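Carboxypeptidase A (PDB 1JQG) probably acts as a zinc-dependent metallocarboxypeptidase, made as a pro-protein, that removes residues from the C-terminal ends of peptide chains. Local coordinates at residues A[20-25]-A[90-95]; A[24-29]-A[60-65]. All blocks are in the same frame, centred on the assembly; numbering follows the deposited sequence.

Interaction 1 (A[20-25]-A[90-95])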
loop_
_atom_site.group_PDB
_atom_site.type_symbol
_atom_site.label_atom_id
_atom_site.label_comp_id
_atom_site.label_asym_id
_atom_site.label_seq_id
_atom_site.Cartn_x
_atom_site.Cartn_y
_atom_site.Cartn_z
ATOM N N ILE A 20 -17.913 3.881 -15.062
ATOM C CA ILE A 20 -16.914 3.577 -16.062
ATOM C C ILE A 20 -16.484 2.110 -16.010
ATOM O O ILE A 20 -15.629 1.639 -16.753
ATOM C CB ILE A 20 -15.684 4.501 -15.854
ATOM C CG1 ILE A 20 -15.181 4.399 -14.428
ATOM C CG2 ILE A 20 -16.074 5.934 -16.201
ATOM C CD1 ILE A 20 -14.172 5.334 -13.829
ATOM N N TYR A 21 -17.050 1.340 -15.088
ATOM C CA TYR A 21 -16.763 -0.068 -14.932
ATOM C C TYR A 21 -17.911 -0.990 -15.328
ATOM O O TYR A 21 -17.927 -2.175 -15.046
ATOM C CB TYR A 21 -16.330 -0.325 -13.466
ATOM C CG TYR A 21 -14.961 0.296 -13.193
ATOM C CD1 TYR A 21 -14.816 1.356 -12.293
ATOM C CD2 TYR A 21 -13.834 -0.162 -13.840
ATOM C CE1 TYR A 21 -13.581 1.909 -12.042
ATOM C CE2 TYR A 21 -12.605 0.387 -13.600
ATOM C CZ TYR A 21 -12.479 1.428 -12.708
ATOM O OH TYR A 21 -11.254 1.997 -12.470
ATOM N N ASP A 22 -18.954 -0.421 -15.930
ATOM C CA ASP A 22 -20.081 -1.205 -16.403
ATOM C C ASP A 22 -19.644 -2.060 -17.599
ATOM O O ASP A 22 -19.369 -1.526 -18.667
ATOM C CB ASP A 22 -21.233 -0.305 -16.811
ATOM C CG ASP A 22 -22.561 -1.019 -16.949
ATOM O OD1 ASP A 22 -23.586 -0.306 -17.071
ATOM O OD2 ASP A 22 -22.602 -2.254 -16.929
ATOM N N GLY A 23 -19.468 -3.354 -17.353
ATOM C CA GLY A 23 -19.012 -4.237 -18.429
ATOM C C GLY A 23 -17.597 -4.757 -18.219
ATOM O O GLY A 23 -17.191 -5.704 -18.907
ATOM N N HIS A 24 -16.870 -4.183 -17.247
ATOM C CA HIS A 24 -15.503 -4.617 -16.983
ATOM C C HIS A 24 -15.501 -5.995 -16.306
ATOM O O HIS A 24 -16.249 -6.222 -15.357
ATOM C CB HIS A 24 -14.780 -3.587 -16.133
ATOM C CG HIS A 24 -14.259 -2.405 -16.851
ATOM N ND1 HIS A 24 -14.968 -1.806 -17.872
ATOM C CD2 HIS A 24 -13.115 -1.681 -16.739
ATOM C CE1 HIS A 24 -14.297 -0.765 -18.356
ATOM N NE2 HIS A 24 -13.165 -0.680 -17.668
ATOM N N ALA A 25 -14.648 -6.898 -16.794
ATOM C CA ALA A 25 -14.545 -8.236 -16.227
ATOM C C ALA A 25 -13.154 -8.535 -15.645
ATOM O O ALA A 25 -12.082 -8.136 -16.100
ATOM C CB ALA A 25 -14.817 -9.315 -17.257
ATOM N N ASN A 90 -19.107 -8.665 -14.553
ATOM C CA ASN A 90 -19.316 -7.217 -14.443
ATOM C C ASN A 90 -18.957 -6.756 -13.038
ATOM O O ASN A 90 -19.745 -6.979 -12.125
ATOM C CB ASN A 90 -20.757 -6.875 -14.778
ATOM C CG ASN A 90 -21.000 -5.382 -14.938
ATOM O OD1 ASN A 90 -20.125 -4.511 -14.858
ATOM N ND2 ASN A 90 -22.256 -5.035 -15.166
ATOM N N VAL A 91 -17.793 -6.141 -12.874
ATOM C CA VAL A 91 -17.332 -5.633 -11.596
ATOM C C VAL A 91 -18.185 -4.523 -10.978
ATOM O O VAL A 91 -18.048 -4.197 -9.800
ATOM C CB VAL A 91 -15.866 -5.128 -11.643
ATOM C CG1 VAL A 91 -14.871 -6.199 -12.007
ATOM C CG2 VAL A 91 -15.763 -3.960 -12.617
ATOM N N LYS A 92 -19.099 -3.954 -11.727
ATOM C CA LYS A 92 -19.970 -2.895 -11.270
ATOM C C LYS A 92 -20.819 -3.357 -10.098
ATOM O O LYS A 92 -20.923 -2.646 -9.096
ATOM C CB LYS A 92 -20.882 -2.388 -12.377
ATOM C CG LYS A 92 -21.698 -1.166 -12.008
ATOM C CD LYS A 92 -22.472 -0.649 -13.197
ATOM C CE LYS A 92 -23.223 0.624 -12.883
ATOM N NZ LYS A 92 -23.590 1.231 -14.201
ATOM N N GLU A 93 -21.316 -4.587 -10.180
ATOM C CA GLU A 93 -22.121 -5.183 -9.133
ATOM C C GLU A 93 -21.372 -5.338 -7.825
ATOM O O GLU A 93 -21.936 -5.174 -6.746
ATOM C CB GLU A 93 -22.623 -6.554 -9.585
ATOM C CG GLU A 93 -23.549 -6.519 -10.790
ATOM C CD GLU A 93 -24.038 -7.902 -11.160
ATOM O OE1 GLU A 93 -23.878 -8.340 -12.321
ATOM O OE2 GLU A 93 -24.599 -8.558 -10.244
ATOM N N GLN A 94 -20.082 -5.607 -7.893
ATOM C CA GLN A 94 -19.245 -5.749 -6.717
ATOM C C GLN A 94 -18.969 -4.387 -6.089
ATOM O O GLN A 94 -18.907 -4.241 -4.870
ATOM C CB GLN A 94 -17.929 -6.447 -7.058
ATOM C CG GLN A 94 -18.069 -7.891 -7.471
ATOM C CD GLN A 94 -16.766 -8.643 -7.549
ATOM O OE1 GLN A 94 -15.679 -8.110 -7.800
ATOM N NE2 GLN A 94 -16.916 -9.961 -7.326
ATOM N N LEU A 95 -18.868 -3.365 -6.928
ATOM C CA LEU A 95 -18.601 -2.019 -6.453
ATOM C C LEU A 95 -19.817 -1.477 -5.713
ATOM O O LEU A 95 -19.726 -0.832 -4.662
ATOM C CB LEU A 95 -18.234 -1.119 -7.628
ATOM C CG LEU A 95 -16.928 -1.452 -8.346
ATOM C CD1 LEU A 95 -16.741 -0.643 -9.636
ATOM C CD2 LEU A 95 -15.747 -1.303 -7.401
#
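Asn90 OD1 receives Gly23 N at 2.8 Å, the N-H pointing almost straight at it (173°) from above the plane of the amide carbonyl. Asn90 CG is anti to the backbone N (chi1 -169°), which carries the amide group toward the turn. The same OD1 also accepts a weak capping bond from Lys92 N at 3.3 Å, ahead of helix 92-108. The other end of the amide reaches Asp22: ND2 of Asn90 gives a weak hydrogen bond to Asp22 OD2 at 3.3 Å, and the carboxylate and amide planes lie only 5° apart. Asp22 OD1 faces the extended Lys92 side chain in a salt bridge, 3.3 Å from NZ. Next to this polar group, Val91 N donates to His24 O at 2.9 Å, and the CG2 of Val91 sits 3.7 Å from the CB of His24. The Leu95 and Tyr21 side chains cross at about a right angle, Leu95 CD1 lying 3.8 Å from Tyr21 CD1.

Further out, a type II turn from Tyr21 to His24 presents the Gly23 N-H; Asp22 O accepts from Lys67 NZ, and Tyr21 OH is bonded to Asp231 OD2. The two strong bonds both have backbone N-H donors, whereas the polar side-chain pairs are long. Turn and helix start are therefore joined chiefly through one asparagine oxygen and one backbone hydrogen bond, with the partly exposed charges probably adding a modest electrostatic attraction.

Interaction 2 (A[24-29]-A[60-65]); sequences HAVYQV and PGKVLV
Tyr27 and Val65 cross obliquely on one face of an antiparallel strand pair, Tyr27 ring atom CD1 lying 3.6 Å from Val65 CG2. Tyr27 CB also meets Val63 CG1 at 4.1 Å. Val63 CG1 in turn approaches Val29 CG1, these two side chains crossing at about a right angle. Phe73 of helix 70-80 packs on Tyr27, Val63 and Val65, covering this part of the face.

On the reverse face Val26 CG2 touches Leu64 CD1 at 3.6 Å, again obliquely. Gln28 and Pro60 lie side by side and point the same way, with Gln28 CG 3.8 Å from Pro60 CB, while Lys62 NZ forms salt bridges with Asp393 and Glu87.

Six backbone hydrogen bonds set the register, in the hydrogen-bonded pairs Ala25-Val65, Tyr27-Val63 and Val29-Gly61. Tyr27 N to Val63 O is nearly linear (175°), whereas both bonds of the Val29-Gly61 pair bend to 142°. Strands 25-29 and 61-65 run at 150° to each other, 4.8 Å apart at closest approach. They are the two central strands of a four-stranded antiparallel sheet in the order 50-53, 61-65, 25-30, 83-88, with helices 34-46 and 70-80: the open-sandwich alpha/beta fold of the M14 activation domain.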
loop_
_atom_site.group_PDB
_atom_site.type_symbol
_atom_site.label_atom_id
_atom_site.label_comp_id
_atom_site.label_asym_id
_atom_site.label_seq_id
_atom_site.Cartn_x
_atom_site.Cartn_y
_atom_site.Cartn_z
ATOM N N HIS A 24 -16.870 -4.183 -17.247
ATOM C CA HIS A 24 -15.503 -4.617 -16.983
ATOM C C HIS A 24 -15.501 -5.995 -16.306
ATOM O O HIS A 24 -16.249 -6.222 -15.357
ATOM C CB HIS A 24 -14.780 -3.587 -16.133
ATOM C CG HIS A 24 -14.259 -2.405 -16.851
ATOM N ND1 HIS A 24 -14.968 -1.806 -17.872
ATOM C CD2 HIS A 24 -13.115 -1.681 -16.739
ATOM C CE1 HIS A 24 -14.297 -0.765 -18.356
ATOM N NE2 HIS A 24 -13.165 -0.680 -17.668
ATOM N N ALA A 25 -14.648 -6.898 -16.794
ATOM C CA ALA A 25 -14.545 -8.236 -16.227
ATOM C C ALA A 25 -13.154 -8.535 -15.645
ATOM O O ALA A 25 -12.082 -8.136 -16.100
ATOM C CB ALA A 25 -14.817 -9.315 -17.257
ATOM N N VAL A 26 -13.160 -9.330 -14.575
ATOM C CA VAL A 26 -11.952 -9.766 -13.904
ATOM C C VAL A 26 -11.601 -11.164 -14.382
ATOM O O VAL A 26 -12.448 -12.065 -14.313
ATOM C CB VAL A 26 -12.108 -9.758 -12.358
ATOM C CG1 VAL A 26 -10.932 -10.432 -11.664
ATOM C CG2 VAL A 26 -12.189 -8.304 -11.897
ATOM N N TYR A 27 -10.377 -11.307 -14.866
ATOM C CA TYR A 27 -9.910 -12.593 -15.364
ATOM C C TYR A 27 -8.819 -13.148 -14.452
ATOM O O TYR A 27 -8.114 -12.416 -13.734
ATOM C CB TYR A 27 -9.399 -12.457 -16.791
ATOM C CG TYR A 27 -10.466 -12.348 -17.862
ATOM C CD1 TYR A 27 -10.937 -11.101 -18.249
ATOM C CD2 TYR A 27 -10.975 -13.471 -18.510
ATOM C CE1 TYR A 27 -11.883 -10.979 -19.258
ATOM C CE2 TYR A 27 -11.945 -13.361 -19.489
ATOM C CZ TYR A 27 -12.389 -12.107 -19.861
ATOM O OH TYR A 27 -13.336 -11.968 -20.830
ATOM N N GLN A 28 -8.666 -14.458 -14.464
ATOM C CA GLN A 28 -7.598 -15.143 -13.745
ATOM C C GLN A 28 -6.697 -15.842 -14.762
ATOM O O GLN A 28 -7.172 -16.759 -15.434
ATOM C CB GLN A 28 -8.223 -16.070 -12.713
ATOM C CG GLN A 28 -7.223 -16.907 -11.956
ATOM C CD GLN A 28 -7.885 -18.008 -11.132
ATOM O OE1 GLN A 28 -7.642 -19.195 -11.423
ATOM N NE2 GLN A 28 -8.683 -17.582 -10.156
ATOM N N VAL A 29 -5.473 -15.342 -14.931
ATOM C CA VAL A 29 -4.545 -15.932 -15.886
ATOM C C VAL A 29 -3.617 -16.924 -15.197
ATOM O O VAL A 29 -3.034 -16.574 -14.192
ATOM C CB VAL A 29 -3.721 -14.877 -16.642
ATOM C CG1 VAL A 29 -4.735 -13.922 -17.288
ATOM C CG2 VAL A 29 -2.777 -14.065 -15.782
ATOM N N PRO A 60 -1.659 -18.067 -9.900
ATOM C CA PRO A 60 -2.288 -17.295 -10.962
ATOM C C PRO A 60 -2.612 -15.851 -10.602
ATOM O O PRO A 60 -2.869 -15.522 -9.443
ATOM C CB PRO A 60 -3.603 -18.022 -11.289
ATOM C CG PRO A 60 -3.823 -19.012 -10.228
ATOM C CD PRO A 60 -2.458 -19.301 -9.642
ATOM N N GLY A 61 -2.525 -14.954 -11.564
ATOM C CA GLY A 61 -2.759 -13.548 -11.288
ATOM C C GLY A 61 -4.131 -13.098 -11.728
ATOM O O GLY A 61 -4.894 -13.869 -12.301
ATOM N N LYS A 62 -4.496 -11.885 -11.323
ATOM C CA LYS A 62 -5.781 -11.303 -11.662
ATOM C C LYS A 62 -5.625 -9.987 -12.430
ATOM O O LYS A 62 -4.757 -9.175 -12.123
ATOM C CB LYS A 62 -6.600 -11.120 -10.391
ATOM C CG LYS A 62 -7.076 -12.421 -9.791
ATOM C CD LYS A 62 -8.255 -12.266 -8.842
ATOM C CE LYS A 62 -8.534 -13.596 -8.145
ATOM N NZ LYS A 62 -9.386 -13.524 -6.929
ATOM N N VAL A 63 -6.474 -9.823 -13.462
ATOM C CA VAL A 63 -6.410 -8.593 -14.263
ATOM C C VAL A 63 -7.801 -8.076 -14.603
ATOM O O VAL A 63 -8.700 -8.873 -14.898
ATOM C CB VAL A 63 -5.553 -8.845 -15.535
ATOM C CG1 VAL A 63 -6.047 -10.077 -16.266
ATOM C CG2 VAL A 63 -5.410 -7.640 -16.449
ATOM N N LEU A 64 -7.977 -6.743 -14.482
ATOM C CA LEU A 64 -9.251 -6.129 -14.838
ATOM C C LEU A 64 -9.291 -5.711 -16.305
ATOM O O LEU A 64 -8.458 -4.942 -16.742
ATOM C CB LEU A 64 -9.475 -4.903 -13.942
ATOM C CG LEU A 64 -10.820 -4.169 -14.114
ATOM C CD1 LEU A 64 -11.905 -5.115 -13.634
ATOM C CD2 LEU A 64 -10.748 -2.887 -13.330
ATOM N N VAL A 65 -10.150 -6.305 -17.099
ATOM C CA VAL A 65 -10.221 -6.083 -18.537
ATOM C C VAL A 65 -11.512 -5.386 -18.966
ATOM O O VAL A 65 -12.638 -5.798 -18.663
ATOM C CB VAL A 65 -10.130 -7.414 -19.315
ATOM C CG1 VAL A 65 -10.276 -7.158 -20.829
ATOM C CG2 VAL A 65 -8.905 -8.239 -18.891
#

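Interactions 1 and 2 start from the same stretch of chain, sharing His24 and Ala25, and their centres lie 12 Å apart. Interaction 2 is buried and central to the sheet, resting on repeated backbone bonds and apolar side chains; interaction 1 is partly buried and mixes a capping asparagine and a salt bridge with a few apolar contacts. One joins two strands, the other a turn before strand 25-30 to the start of helix 92-108. Val91 couples them: its CG1 packs 3.4 Å from Val26 CG2 and 3.6 Å from Leu64 CD1. The apolar side of interaction 1 thus continues the Val26-Leu64 face of the sheet.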